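Local coordinates for protein oxalate biosynthetic component 1 (Burkholderia thailandensis, PDB 5IKY) that functions as a bifunctional serine hydrolase and lyase that produces oxalate in a quorum-sensing-dependent pathway, at residues A[533-538]-A[717-722]; A[686-691]-A[724-729]; A[1035-1040]-A[1079-1084]. One frame throughout, in Å; residues are numbered along the deposited sequence.

Contact 1: A[533-538]-A[717-722]; sequences ALFRQA and ATMALL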
ATOM      1  N   ALA A 533      -6.741   9.844 -15.395  1.00 45.89           N
ATOM      2  CA  ALA A 533      -6.804  10.542 -16.673  1.00 58.20           C
ATOM      3  C   ALA A 533      -8.034  11.442 -16.749  1.00 55.56           C
ATOM      4  O   ALA A 533      -7.978  12.540 -17.305  1.00 49.32           O
ATOM      5  CB  ALA A 533      -6.807   9.548 -17.818  1.00 37.86           C
ATOM      6  N   LEU A 534      -9.142  10.973 -16.186  1.00 48.65           N
ATOM      7  CA  LEU A 534     -10.389  11.727 -16.224  1.00 46.71           C
ATOM      8  C   LEU A 534     -10.290  12.996 -15.382  1.00 54.25           C
ATOM      9  O   LEU A 534     -10.780  14.053 -15.783  1.00 46.19           O
ATOM     10  CB  LEU A 534     -11.557  10.863 -15.746  1.00 49.04           C
ATOM     11  CG  LEU A 534     -12.939  11.502 -15.907  1.00 55.35           C
ATOM     12  CD1 LEU A 534     -13.216  11.805 -17.370  1.00 41.33           C
ATOM     13  CD2 LEU A 534     -14.017  10.599 -15.334  1.00 46.62           C
ATOM     14  N   PHE A 535      -9.647  12.892 -14.222  1.00 48.63           N
ATOM     15  CA  PHE A 535      -9.453  14.051 -13.355  1.00 41.12           C
ATOM     16  C   PHE A 535      -8.549  15.093 -14.015  1.00 45.78           C
ATOM     17  O   PHE A 535      -8.816  16.294 -13.941  1.00 48.83           O
ATOM     18  CB  PHE A 535      -8.864  13.631 -12.005  1.00 47.42           C
ATOM     19  CG  PHE A 535      -8.771  14.757 -11.012  1.00 51.87           C
ATOM     20  CD1 PHE A 535      -9.865  15.105 -10.232  1.00 43.82           C
ATOM     21  CD2 PHE A 535      -7.596  15.476 -10.865  1.00 48.08           C
ATOM     22  CE1 PHE A 535      -9.786  16.147  -9.324  1.00 49.32           C
ATOM     23  CE2 PHE A 535      -7.511  16.520  -9.958  1.00 48.72           C
ATOM     24  CZ  PHE A 535      -8.606  16.854  -9.188  1.00 56.05           C
ATOM     25  N   ARG A 536      -7.477  14.632 -14.653  1.00 40.36           N
ATOM     26  CA  ARG A 536      -6.567  15.530 -15.361  1.00 55.18           C
ATOM     27  C   ARG A 536      -7.251  16.169 -16.565  1.00 56.43           C
ATOM     28  O   ARG A 536      -6.872  17.256 -17.001  1.00 52.58           O
ATOM     29  CB  ARG A 536      -5.311  14.782 -15.805  1.00 44.65           C
ATOM     30  CG  ARG A 536      -4.341  14.491 -14.674  1.00 45.26           C
ATOM     31  CD  ARG A 536      -3.286  13.502 -15.110  1.00 39.38           C
ATOM     32  NE  ARG A 536      -2.261  13.312 -14.092  1.00 53.36           N
ATOM     33  CZ  ARG A 536      -1.376  12.323 -14.112  1.00 49.00           C
ATOM     34  NH1 ARG A 536      -1.403  11.436 -15.096  1.00 53.43           N
ATOM     35  NH2 ARG A 536      -0.473  12.217 -13.147  1.00 61.91           N
ATOM     36  N   GLN A 537      -8.259  15.485 -17.095  1.00 40.64           N
ATOM     37  CA  GLN A 537      -9.057  16.019 -18.188  1.00 53.28           C
ATOM     38  C   GLN A 537      -9.924  17.181 -17.694  1.00 58.80           C
ATOM     39  O   GLN A 537     -10.164  18.147 -18.424  1.00 56.81           O
ATOM     40  CB  GLN A 537      -9.919  14.913 -18.804  1.00 49.84           C
ATOM     41  CG  GLN A 537     -10.616  15.304 -20.090  1.00 62.64           C
ATOM     42  CD  GLN A 537     -11.488  14.194 -20.637  1.00 75.52           C
ATOM     43  OE1 GLN A 537     -11.200  13.011 -20.449  1.00 64.65           O
ATOM     44  NE2 GLN A 537     -12.566  14.570 -21.315  1.00 84.19           N
ATOM     45  N   ALA A 538     -10.384  17.085 -16.447  1.00 46.80           N
ATOM     46  CA  ALA A 538     -11.159  18.161 -15.827  1.00 47.32           C
ATOM     47  C   ALA A 538     -10.250  19.309 -15.460  1.00 51.38           C
ATOM     48  O   ALA A 538     -10.598  20.477 -15.638  1.00 57.75           O
ATOM     49  CB  ALA A 538     -11.900  17.657 -14.597  1.00 47.89           C
ATOM     50  N   ALA A 717      -6.838  24.692  -7.383  1.00 59.72           N
ATOM     51  CA  ALA A 717      -7.745  25.517  -8.175  1.00 60.03           C
ATOM     52  C   ALA A 717      -8.849  24.668  -8.797  1.00 63.42           C
ATOM     53  O   ALA A 717     -10.015  25.062  -8.808  1.00 55.82           O
ATOM     54  CB  ALA A 717      -6.982  26.267  -9.255  1.00 48.90           C
ATOM     55  N   THR A 718      -8.473  23.500  -9.311  1.00 53.01           N
ATOM     56  CA  THR A 718      -9.434  22.581  -9.905  1.00 46.54           C
ATOM     57  C   THR A 718     -10.459  22.126  -8.872  1.00 62.65           C
ATOM     58  O   THR A 718     -11.660  22.102  -9.144  1.00 47.15           O
ATOM     59  CB  THR A 718      -8.742  21.343 -10.506  1.00 45.36           C
ATOM     60  OG1 THR A 718      -7.682  21.758 -11.374  1.00 50.80           O
ATOM     61  CG2 THR A 718      -9.736  20.506 -11.292  1.00 50.06           C
ATOM     62  N   MET A 719      -9.980  21.775  -7.682  1.00 54.25           N
ATOM     63  CA  MET A 719     -10.858  21.321  -6.611  1.00 52.43           C
ATOM     64  C   MET A 719     -11.759  22.457  -6.136  1.00 58.46           C
ATOM     65  O   MET A 719     -12.933  22.244  -5.830  1.00 52.42           O
ATOM     66  CB  MET A 719     -10.040  20.760  -5.444  1.00 47.37           C
ATOM     67  CG  MET A 719      -9.273  19.487  -5.781  1.00 46.20           C
ATOM     68  SD  MET A 719     -10.341  18.053  -6.030  1.00 63.02           S
ATOM     69  CE  MET A 719     -10.643  17.549  -4.337  1.00 46.15           C
ATOM     70  N   ALA A 720     -11.209  23.665  -6.090  1.00 55.55           N
ATOM     71  CA  ALA A 720     -11.975  24.843  -5.692  1.00 61.87           C
ATOM     72  C   ALA A 720     -13.124  25.098  -6.664  1.00 64.01           C
ATOM     73  O   ALA A 720     -14.232  25.446  -6.254  1.00 67.00           O
ATOM     74  CB  ALA A 720     -11.071  26.061  -5.610  1.00 51.34           C
ATOM     75  N   LEU A 721     -12.849  24.916  -7.950  1.00 56.16           N
ATOM     76  CA  LEU A 721     -13.845  25.128  -8.993  1.00 55.59           C
ATOM     77  C   LEU A 721     -14.916  24.044  -8.971  1.00 59.89           C
ATOM     78  O   LEU A 721     -16.102  24.328  -9.145  1.00 64.33           O
ATOM     79  CB  LEU A 721     -13.177  25.175 -10.369  1.00 57.34           C
ATOM     80  CG  LEU A 721     -12.335  26.422 -10.641  1.00 50.09           C
ATOM     81  CD1 LEU A 721     -11.559  26.281 -11.938  1.00 55.71           C
ATOM     82  CD2 LEU A 721     -13.231  27.643 -10.681  1.00 55.76           C
ATOM     83  N   LEU A 722     -14.491  22.802  -8.762  1.00 59.62           N
ATOM     84  CA  LEU A 722     -15.414  21.674  -8.708  1.00 53.60           C
ATOM     85  C   LEU A 722     -16.398  21.811  -7.551  1.00 61.70           C
ATOM     86  O   LEU A 722     -17.597  21.596  -7.718  1.00 66.63           O
ATOM     87  CB  LEU A 722     -14.646  20.357  -8.589  1.00 50.20           C
ATOM     88  CG  LEU A 722     -13.890  19.916  -9.840  1.00 51.22           C
ATOM     89  CD1 LEU A 722     -13.113  18.634  -9.579  1.00 49.79           C
ATOM     90  CD2 LEU A 722     -14.856  19.742 -10.996  1.00 46.25           C
TER
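A Met-aromatic contact between F535 and M719 joins two helices, 530-541 and 715-734, where they cross nearly at right angles (81° between the short segments, axes 11.1 Å apart). At such a separation side chains carry the contact, F535 above all. Its CG is anti to the backbone N (chi1 -174°), and the ring reaches over to the opposing helix although its first side-chain bond does not aim there. The SD of M719 approaches the ring at its edge and lies 3.8 Å from F535 CZ; seen from the ring centre it is 79° off the normal, so the sulfur faces the rim of C-H groups and leaves the pi face alone. The M719 chain bends at both chi2 and chi3, and the two side chains cross at about a right angle. Two further groups reach the ring obliquely: L722 CD1 comes to 4.2 Å from F535 CE1, and the methyl CG2 of T718 lies 4.4 Å from F535 CZ. That same CG2 is also 4.4 Å from the carbonyl carbon of A538, the point where the backbones come nearest, with the CA atoms of A538 and T718 7.6 Å apart. The methyl of T718 faces this apolar junction while its OG1 is hydrogen-bonded to R714 O, just before the helix begins. Beyond the two segments, P694 packs on F535, F857 of helix 849-860 packs on M719, and I564 of helix 562-579 lies against A538, so the junction is buried. The example illustrates a near-orthogonal helix-helix crossing filled by an aromatic side chain with a sulfur at its edge, here joining helix 530-541 to the part of helix 715-734 that falls in the cap domain.

Contact 2: A[686-691]-A[724-729]; sequences CLEYLV and HALREL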
ATOM      1  N   CYS A 686     -21.737  13.656 -10.993  1.00 59.75           N
ATOM      2  CA  CYS A 686     -20.443  13.629 -11.665  1.00 63.49           C
ATOM      3  C   CYS A 686     -19.403  14.400 -10.865  1.00 72.28           C
ATOM      4  O   CYS A 686     -18.280  13.929 -10.674  1.00 63.60           O
ATOM      5  CB  CYS A 686     -20.549  14.207 -13.075  1.00 72.48           C
ATOM      6  SG  CYS A 686     -18.966  14.304 -13.953  1.00 63.98           S
ATOM      7  N   LEU A 687     -19.786  15.589 -10.406  1.00 56.99           N
ATOM      8  CA  LEU A 687     -18.907  16.426  -9.596  1.00 53.05           C
ATOM      9  C   LEU A 687     -18.476  15.699  -8.329  1.00 56.13           C
ATOM     10  O   LEU A 687     -17.307  15.749  -7.941  1.00 56.04           O
ATOM     11  CB  LEU A 687     -19.598  17.742  -9.232  1.00 55.54           C
ATOM     12  CG  LEU A 687     -19.848  18.729 -10.372  1.00 65.36           C
ATOM     13  CD1 LEU A 687     -20.740  19.866  -9.902  1.00 63.96           C
ATOM     14  CD2 LEU A 687     -18.536  19.265 -10.911  1.00 47.83           C
ATOM     15  N   GLU A 688     -19.429  15.024  -7.691  1.00 54.88           N
ATOM     16  CA  GLU A 688     -19.154  14.267  -6.474  1.00 55.80           C
ATOM     17  C   GLU A 688     -18.165  13.145  -6.749  1.00 56.30           C
ATOM     18  O   GLU A 688     -17.322  12.829  -5.912  1.00 72.05           O
ATOM     19  CB  GLU A 688     -20.447  13.695  -5.885  1.00 62.63           C
ATOM     20  CG  GLU A 688     -21.344  14.726  -5.215  1.00 75.11           C
ATOM     21  CD  GLU A 688     -22.492  14.090  -4.453  1.00 87.23           C
ATOM     22  OE1 GLU A 688     -22.753  12.886  -4.660  1.00 88.17           O
ATOM     23  OE2 GLU A 688     -23.132  14.796  -3.642  1.00 92.81           O
ATOM     24  N   TYR A 689     -18.275  12.549  -7.930  1.00 53.40           N
ATOM     25  CA  TYR A 689     -17.355  11.505  -8.351  1.00 48.46           C
ATOM     26  C   TYR A 689     -15.951  12.066  -8.561  1.00 51.48           C
ATOM     27  O   TYR A 689     -14.971  11.507  -8.071  1.00 52.35           O
ATOM     28  CB  TYR A 689     -17.862  10.835  -9.632  1.00 47.80           C
ATOM     29  CG  TYR A 689     -16.852   9.930 -10.304  1.00 53.90           C
ATOM     30  CD1 TYR A 689     -16.493   8.716  -9.735  1.00 59.91           C
ATOM     31  CD2 TYR A 689     -16.270  10.285 -11.514  1.00 56.68           C
ATOM     32  CE1 TYR A 689     -15.573   7.884 -10.348  1.00 59.65           C
ATOM     33  CE2 TYR A 689     -15.350   9.460 -12.134  1.00 60.11           C
ATOM     34  CZ  TYR A 689     -15.007   8.261 -11.547  1.00 60.57           C
ATOM     35  OH  TYR A 689     -14.094   7.437 -12.160  1.00 60.25           O
ATOM     36  N   LEU A 690     -15.866  13.183  -9.279  1.00 54.58           N
ATOM     37  CA  LEU A 690     -14.581  13.793  -9.610  1.00 52.61           C
ATOM     38  C   LEU A 690     -13.757  14.163  -8.378  1.00 52.44           C
ATOM     39  O   LEU A 690     -12.565  13.872  -8.319  1.00 51.77           O
ATOM     40  CB  LEU A 690     -14.792  15.036 -10.476  1.00 48.06           C
ATOM     41  CG  LEU A 690     -15.158  14.785 -11.939  1.00 58.66           C
ATOM     42  CD1 LEU A 690     -15.462  16.099 -12.642  1.00 45.94           C
ATOM     43  CD2 LEU A 690     -14.040  14.039 -12.650  1.00 42.47           C
ATOM     44  N   VAL A 691     -14.391  14.796  -7.395  1.00 48.96           N
ATOM     45  CA  VAL A 691     -13.676  15.222  -6.194  1.00 54.47           C
ATOM     46  C   VAL A 691     -13.323  14.040  -5.295  1.00 56.83           C
ATOM     47  O   VAL A 691     -12.620  14.198  -4.298  1.00 61.74           O
ATOM     48  CB  VAL A 691     -14.491  16.244  -5.378  1.00 57.15           C
ATOM     49  CG1 VAL A 691     -14.668  17.532  -6.168  1.00 54.06           C
ATOM     50  CG2 VAL A 691     -15.837  15.657  -4.980  1.00 59.23           C
ATOM     51  N   HIS A 724     -17.128  24.568  -6.128  1.00 66.09           N
ATOM     52  CA  HIS A 724     -17.908  25.765  -6.419  1.00 55.73           C
ATOM     53  C   HIS A 724     -19.205  25.385  -7.124  1.00 61.48           C
ATOM     54  O   HIS A 724     -20.291  25.799  -6.716  1.00 54.90           O
ATOM     55  CB  HIS A 724     -17.099  26.737  -7.278  1.00 61.37           C
ATOM     56  CG  HIS A 724     -17.775  28.053  -7.511  1.00 65.13           C
ATOM     57  ND1 HIS A 724     -18.901  28.186  -8.296  1.00 85.26           N
ATOM     58  CD2 HIS A 724     -17.475  29.297  -7.071  1.00 96.05           C
ATOM     59  CE1 HIS A 724     -19.269  29.455  -8.321  1.00 76.27           C
ATOM     60  NE2 HIS A 724     -18.419  30.150  -7.587  1.00 82.85           N
ATOM     61  N   ALA A 725     -19.083  24.592  -8.183  1.00 52.62           N
ATOM     62  CA  ALA A 725     -20.245  24.118  -8.921  1.00 65.70           C
ATOM     63  C   ALA A 725     -21.072  23.170  -8.061  1.00 67.52           C
ATOM     64  O   ALA A 725     -22.301  23.151  -8.142  1.00 79.64           O
ATOM     65  CB  ALA A 725     -19.815  23.430 -10.209  1.00 54.52           C
ATOM     66  N   LEU A 726     -20.386  22.387  -7.234  1.00 62.90           N
ATOM     67  CA  LEU A 726     -21.041  21.426  -6.357  1.00 60.86           C
ATOM     68  C   LEU A 726     -21.852  22.152  -5.290  1.00 65.10           C
ATOM     69  O   LEU A 726     -22.926  21.696  -4.901  1.00 69.82           O
ATOM     70  CB  LEU A 726     -20.008  20.498  -5.711  1.00 58.58           C
ATOM     71  CG  LEU A 726     -20.451  19.086  -5.318  1.00 66.49           C
ATOM     72  CD1 LEU A 726     -19.246  18.163  -5.242  1.00 59.81           C
ATOM     73  CD2 LEU A 726     -21.197  19.084  -3.994  1.00 71.99           C
ATOM     74  N   ARG A 727     -21.334  23.284  -4.824  1.00 68.22           N
ATOM     75  CA  ARG A 727     -22.037  24.100  -3.841  1.00 68.49           C
ATOM     76  C   ARG A 727     -23.332  24.652  -4.424  1.00 79.39           C
ATOM     77  O   ARG A 727     -24.390  24.573  -3.801  1.00 85.56           O
ATOM     78  CB  ARG A 727     -21.152  25.251  -3.357  1.00 73.28           C
ATOM     79  CG  ARG A 727     -21.845  26.204  -2.392  1.00 62.23           C
ATOM     80  CD  ARG A 727     -21.224  27.592  -2.445  1.00 68.37           C
ATOM     81  NE  ARG A 727     -21.013  28.029  -3.823  1.00 85.11           N
ATOM     82  CZ  ARG A 727     -21.978  28.456  -4.633  1.00 97.54           C
ATOM     83  NH1 ARG A 727     -21.688  28.830  -5.872  1.00100.41           N
ATOM     84  NH2 ARG A 727     -23.233  28.510  -4.209  1.00106.84           N
ATOM     85  N   GLU A 728     -23.232  25.211  -5.626  1.00 77.06           N
ATOM     86  CA  GLU A 728     -24.375  25.798  -6.317  1.00 66.22           C
ATOM     87  C   GLU A 728     -25.503  24.792  -6.526  1.00 69.38           C
ATOM     88  O   GLU A 728     -26.667  25.087  -6.255  1.00 74.79           O
ATOM     89  CB  GLU A 728     -23.936  26.367  -7.667  1.00 70.21           C
ATOM     90  CG  GLU A 728     -25.082  26.774  -8.578  1.00 71.07           C
ATOM     91  CD  GLU A 728     -25.399  28.251  -8.492  1.00102.90           C
ATOM     92  OE1 GLU A 728     -24.872  28.921  -7.578  1.00113.94           O
ATOM     93  OE2 GLU A 728     -26.170  28.743  -9.341  1.00122.48           O
ATOM     94  N   LEU A 729     -25.151  23.604  -7.006  1.00 66.95           N
ATOM     95  CA  LEU A 729     -26.141  22.578  -7.313  1.00 67.41           C
ATOM     96  C   LEU A 729     -26.775  21.990  -6.054  1.00 67.83           C
ATOM     97  O   LEU A 729     -27.948  21.619  -6.059  1.00 79.49           O
ATOM     98  CB  LEU A 729     -25.509  21.462  -8.148  1.00 65.15           C
ATOM     99  CG  LEU A 729     -25.115  21.823  -9.582  1.00 64.72           C
ATOM    100  CD1 LEU A 729     -24.453  20.642 -10.264  1.00 61.01           C
ATOM    101  CD2 LEU A 729     -26.328  22.286 -10.371  1.00 55.52           C
TER
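L687 and L726 meet at the centre of a roughly antiparallel helix pair in the cap domain, where helices 682-690 and 715-734 run at 143° to each other with local axes 9.9 Å apart. It is a good illustration of how two leucines can share an interface by each reaching into the other helix.

The apolar contacts come first. L687 sends its CD1 methyl among three residues of the facing helix: it touches A725 CB at 3.7 Å and L729 CD1 at 3.8 Å, groups one helical turn apart, and rests on the backbone at L726 N, also 3.7 Å away. L726 replies with its own CD1. Its chi1 of -152° sets CG anti to the backbone N; beyond that atom, L726 CD1 lies 4.0 Å from L687 CB and borders the backbone at E688 N. L722, from the preceding turns of helix 715-734, and L558 of helix 554-560 cover L687 further.

Of the polar side chains, E688 takes part through its aliphatic stem. E688 CG lies 4.0 Å from L726 CD1 as the two side chains cross at about a right angle, while the carboxylate of E688 forms a salt bridge with K680.

The last contact is at V691, one turn after L687: V691 CG2 lies 4.2 Å from L726 CD1.

Contact 3: A[1035-1040]-A[1079-1084]; sequences DHATPV and PLWLRQ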
ATOM      1  N   ASP A1035       2.941   6.696  18.637  1.00 87.06           N
ATOM      2  CA  ASP A1035       4.176   7.154  19.272  1.00 91.74           C
ATOM      3  C   ASP A1035       5.310   7.242  18.258  1.00 95.03           C
ATOM      4  O   ASP A1035       6.202   8.083  18.381  1.00 88.88           O
ATOM      5  CB  ASP A1035       4.586   6.223  20.412  1.00108.78           C
ATOM      6  CG  ASP A1035       3.404   5.675  21.182  1.00125.80           C
ATOM      7  OD1 ASP A1035       2.517   6.466  21.555  1.00137.44           O
ATOM      8  OD2 ASP A1035       3.372   4.453  21.442  1.00127.92           O
ATOM      9  N   HIS A1036       5.250   6.377  17.251  1.00 94.81           N
ATOM     10  CA  HIS A1036       6.282   6.287  16.223  1.00 89.31           C
ATOM     11  C   HIS A1036       6.396   7.556  15.381  1.00 84.61           C
ATOM     12  O   HIS A1036       7.363   7.727  14.638  1.00 81.38           O
ATOM     13  CB  HIS A1036       5.999   5.095  15.307  1.00 92.37           C
ATOM     14  CG  HIS A1036       4.675   5.177  14.615  1.00101.66           C
ATOM     15  ND1 HIS A1036       3.500   4.764  15.206  1.00106.60           N
ATOM     16  CD2 HIS A1036       4.336   5.638  13.388  1.00 97.50           C
ATOM     17  CE1 HIS A1036       2.496   4.962  14.371  1.00105.13           C
ATOM     18  NE2 HIS A1036       2.976   5.492  13.260  1.00100.38           N
ATOM     19  N   ALA A1037       5.396   8.426  15.496  1.00 85.54           N
ATOM     20  CA  ALA A1037       5.344   9.667  14.733  1.00 83.37           C
ATOM     21  C   ALA A1037       6.598  10.517  14.932  1.00 93.15           C
ATOM     22  O   ALA A1037       7.092  10.663  16.050  1.00 78.90           O
ATOM     23  CB  ALA A1037       4.105  10.460  15.111  1.00 77.13           C
ATOM     24  N   THR A1038       7.106  11.068  13.835  1.00110.42           N
ATOM     25  CA  THR A1038       8.314  11.884  13.873  1.00111.59           C
ATOM     26  C   THR A1038       8.011  13.331  13.503  1.00 99.42           C
ATOM     27  O   THR A1038       7.533  13.607  12.403  1.00 98.91           O
ATOM     28  CB  THR A1038       9.394  11.341  12.920  1.00113.25           C
ATOM     29  OG1 THR A1038       9.608   9.947  13.175  1.00121.94           O
ATOM     30  CG2 THR A1038      10.700  12.099  13.106  1.00106.39           C
ATOM     31  N   PRO A1039       8.285  14.261  14.427  1.00 93.05           N
ATOM     32  CA  PRO A1039       8.074  15.687  14.163  1.00 92.10           C
ATOM     33  C   PRO A1039       9.129  16.277  13.231  1.00 93.61           C
ATOM     34  O   PRO A1039      10.325  16.135  13.482  1.00 96.15           O
ATOM     35  CB  PRO A1039       8.162  16.319  15.556  1.00 90.93           C
ATOM     36  CG  PRO A1039       9.014  15.385  16.338  1.00 93.34           C
ATOM     37  CD  PRO A1039       8.709  14.009  15.815  1.00 88.40           C
ATOM     38  N   VAL A1040       8.680  16.924  12.161  1.00 94.93           N
ATOM     39  CA  VAL A1040       9.572  17.653  11.266  1.00 86.01           C
ATOM     40  C   VAL A1040       9.381  19.149  11.496  1.00 91.53           C
ATOM     41  O   VAL A1040       8.252  19.630  11.608  1.00 96.70           O
ATOM     42  CB  VAL A1040       9.314  17.301   9.788  1.00 82.89           C
ATOM     43  CG1 VAL A1040      10.271  18.058   8.881  1.00 69.82           C
ATOM     44  CG2 VAL A1040       9.452  15.801   9.572  1.00 77.30           C
ATOM     45  N   PRO A1079      -0.263  10.032  21.366  1.00 99.38           N
ATOM     46  CA  PRO A1079       0.856   9.481  22.137  1.00 99.34           C
ATOM     47  C   PRO A1079       1.169  10.302  23.383  1.00104.96           C
ATOM     48  O   PRO A1079       0.830  11.484  23.443  1.00 95.21           O
ATOM     49  CB  PRO A1079       2.018   9.533  21.143  1.00 91.85           C
ATOM     50  CG  PRO A1079       1.686  10.667  20.251  1.00 91.66           C
ATOM     51  CD  PRO A1079       0.191  10.656  20.112  1.00 94.26           C
ATOM     52  N   LEU A1080       1.818   9.674  24.359  1.00114.44           N
ATOM     53  CA  LEU A1080       2.107  10.312  25.641  1.00107.15           C
ATOM     54  C   LEU A1080       3.024  11.524  25.486  1.00108.14           C
ATOM     55  O   LEU A1080       2.839  12.537  26.163  1.00108.26           O
ATOM     56  CB  LEU A1080       2.733   9.297  26.605  1.00103.58           C
ATOM     57  CG  LEU A1080       2.815   9.652  28.094  1.00104.48           C
ATOM     58  CD1 LEU A1080       2.703   8.393  28.940  1.00108.86           C
ATOM     59  CD2 LEU A1080       4.103  10.397  28.429  1.00 93.61           C
ATOM     60  N   TRP A1081       4.010  11.418  24.601  1.00105.60           N
ATOM     61  CA  TRP A1081       4.984  12.492  24.429  1.00104.42           C
ATOM     62  C   TRP A1081       4.350  13.734  23.809  1.00107.28           C
ATOM     63  O   TRP A1081       4.798  14.854  24.056  1.00105.31           O
ATOM     64  CB  TRP A1081       6.166  12.021  23.575  1.00 97.63           C
ATOM     65  CG  TRP A1081       5.795  11.535  22.205  1.00113.23           C
ATOM     66  CD1 TRP A1081       5.454  10.260  21.852  1.00114.49           C
ATOM     67  CD2 TRP A1081       5.744  12.311  21.001  1.00102.15           C
ATOM     68  NE1 TRP A1081       5.189  10.197  20.504  1.00104.40           N
ATOM     69  CE2 TRP A1081       5.358  11.443  19.960  1.00101.04           C
ATOM     70  CE3 TRP A1081       5.984  13.657  20.704  1.00 87.33           C
ATOM     71  CZ2 TRP A1081       5.206  11.875  18.643  1.00 88.74           C
ATOM     72  CZ3 TRP A1081       5.831  14.084  19.394  1.00 92.94           C
ATOM     73  CH2 TRP A1081       5.447  13.196  18.381  1.00 85.99           C
ATOM     74  N   LEU A1082       3.304  13.533  23.014  1.00 94.97           N
ATOM     75  CA  LEU A1082       2.595  14.649  22.395  1.00102.42           C
ATOM     76  C   LEU A1082       1.789  15.429  23.428  1.00 97.29           C
ATOM     77  O   LEU A1082       1.704  16.657  23.366  1.00 86.86           O
ATOM     78  CB  LEU A1082       1.677  14.151  21.275  1.00102.28           C
ATOM     79  CG  LEU A1082       0.818  15.207  20.573  1.00 85.58           C
ATOM     80  CD1 LEU A1082       1.684  16.324  20.013  1.00 77.08           C
ATOM     81  CD2 LEU A1082      -0.022  14.572  19.471  1.00 82.55           C
ATOM     82  N   ARG A1083       1.204  14.711  24.382  1.00100.29           N
ATOM     83  CA  ARG A1083       0.398  15.334  25.425  1.00 95.16           C
ATOM     84  C   ARG A1083       1.254  16.217  26.326  1.00 89.65           C
ATOM     85  O   ARG A1083       0.766  17.190  26.899  1.00 98.56           O
ATOM     86  CB  ARG A1083      -0.325  14.268  26.249  1.00 79.67           C
ATOM     87  CG  ARG A1083      -1.003  13.217  25.391  1.00 83.46           C
ATOM     88  CD  ARG A1083      -1.956  12.341  26.181  1.00 90.77           C
ATOM     89  NE  ARG A1083      -2.514  11.289  25.335  1.00106.87           N
ATOM     90  CZ  ARG A1083      -3.562  10.540  25.660  1.00112.49           C
ATOM     91  NH1 ARG A1083      -4.179  10.726  26.820  1.00110.15           N
ATOM     92  NH2 ARG A1083      -3.996   9.606  24.822  1.00103.13           N
ATOM     93  N   GLN A1084       2.534  15.872  26.438  1.00 92.26           N
ATOM     94  CA  GLN A1084       3.480  16.672  27.208  1.00106.94           C
ATOM     95  C   GLN A1084       3.644  18.061  26.595  1.00104.82           C
ATOM     96  O   GLN A1084       3.793  19.053  27.312  1.00104.62           O
ATOM     97  CB  GLN A1084       4.835  15.966  27.296  1.00116.97           C
ATOM     98  CG  GLN A1084       5.968  16.854  27.795  1.00133.01           C
ATOM     99  CD  GLN A1084       6.896  16.139  28.755  1.00140.71           C
ATOM    100  OE1 GLN A1084       6.462  15.318  29.562  1.00137.76           O
ATOM    101  NE2 GLN A1084       8.185  16.451  28.673  1.00144.38           N
TER
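W1081 has its CG between the backbone N and the carbonyl carbon (chi1 59°), the crowded position, and a chi2 of -89° turns the indole so that its NE1-CZ2 side meets D1035 and A1037. The CG of D1035 is anti to its carbonyl carbon (chi1 -36°), and its side chain slides past P1079 in the opposite direction, OD1 coming 3.1 Å from P1079 CB. The NE1 of W1081 gives a weak hydrogen bond to D1035 O, 3.2 Å long. A little further round the indole, A1037 O is 3.4 Å from W1081 CZ2, while A1037 CB and D1035 CA lie in the ring plane at its edge. P1039 CD adds an oblique apolar contact, 4.2 Å from W1081 CH2. Meanwhile P1079, at the N-cap position of helix 1080-1090, sets its CG 3.4 Å above one ring face, toward the rim. L1053 and W1085 also touch the indole, the latter edge-to-face. The case shows a tryptophan in the first turn of a helix joining that helix to the loop leading into, and the first residues of, the outermost strand 1038-1043, paired antiparallel with 1049-1054 in the mixed sheet of the alpha/beta-hydrolase domain.

How the contacts relate
Followed from the N terminus, the chain leaves helix 530-541, passes through helix 682-690 and reaches helix 715-734, where contact 1 closes a loop of 178 residues. Contact 2 opens inside that loop, at 686-691, but closes beyond it at 724-729, so the two cross. They share helix 715-734, their centres are 10 Å apart, and they touch directly: L722 CD2 lies 3.7 Å from L687 CD2, and F535 CD1 is 3.5 Å from L690 O. Together they tie three helices to one another around helix 715-734. Contact 3 follows in series, a loop of 38 residues within the hydrolase domain, its centre about 36 Å from that of contact 1, joining a sheet edge to a late helix.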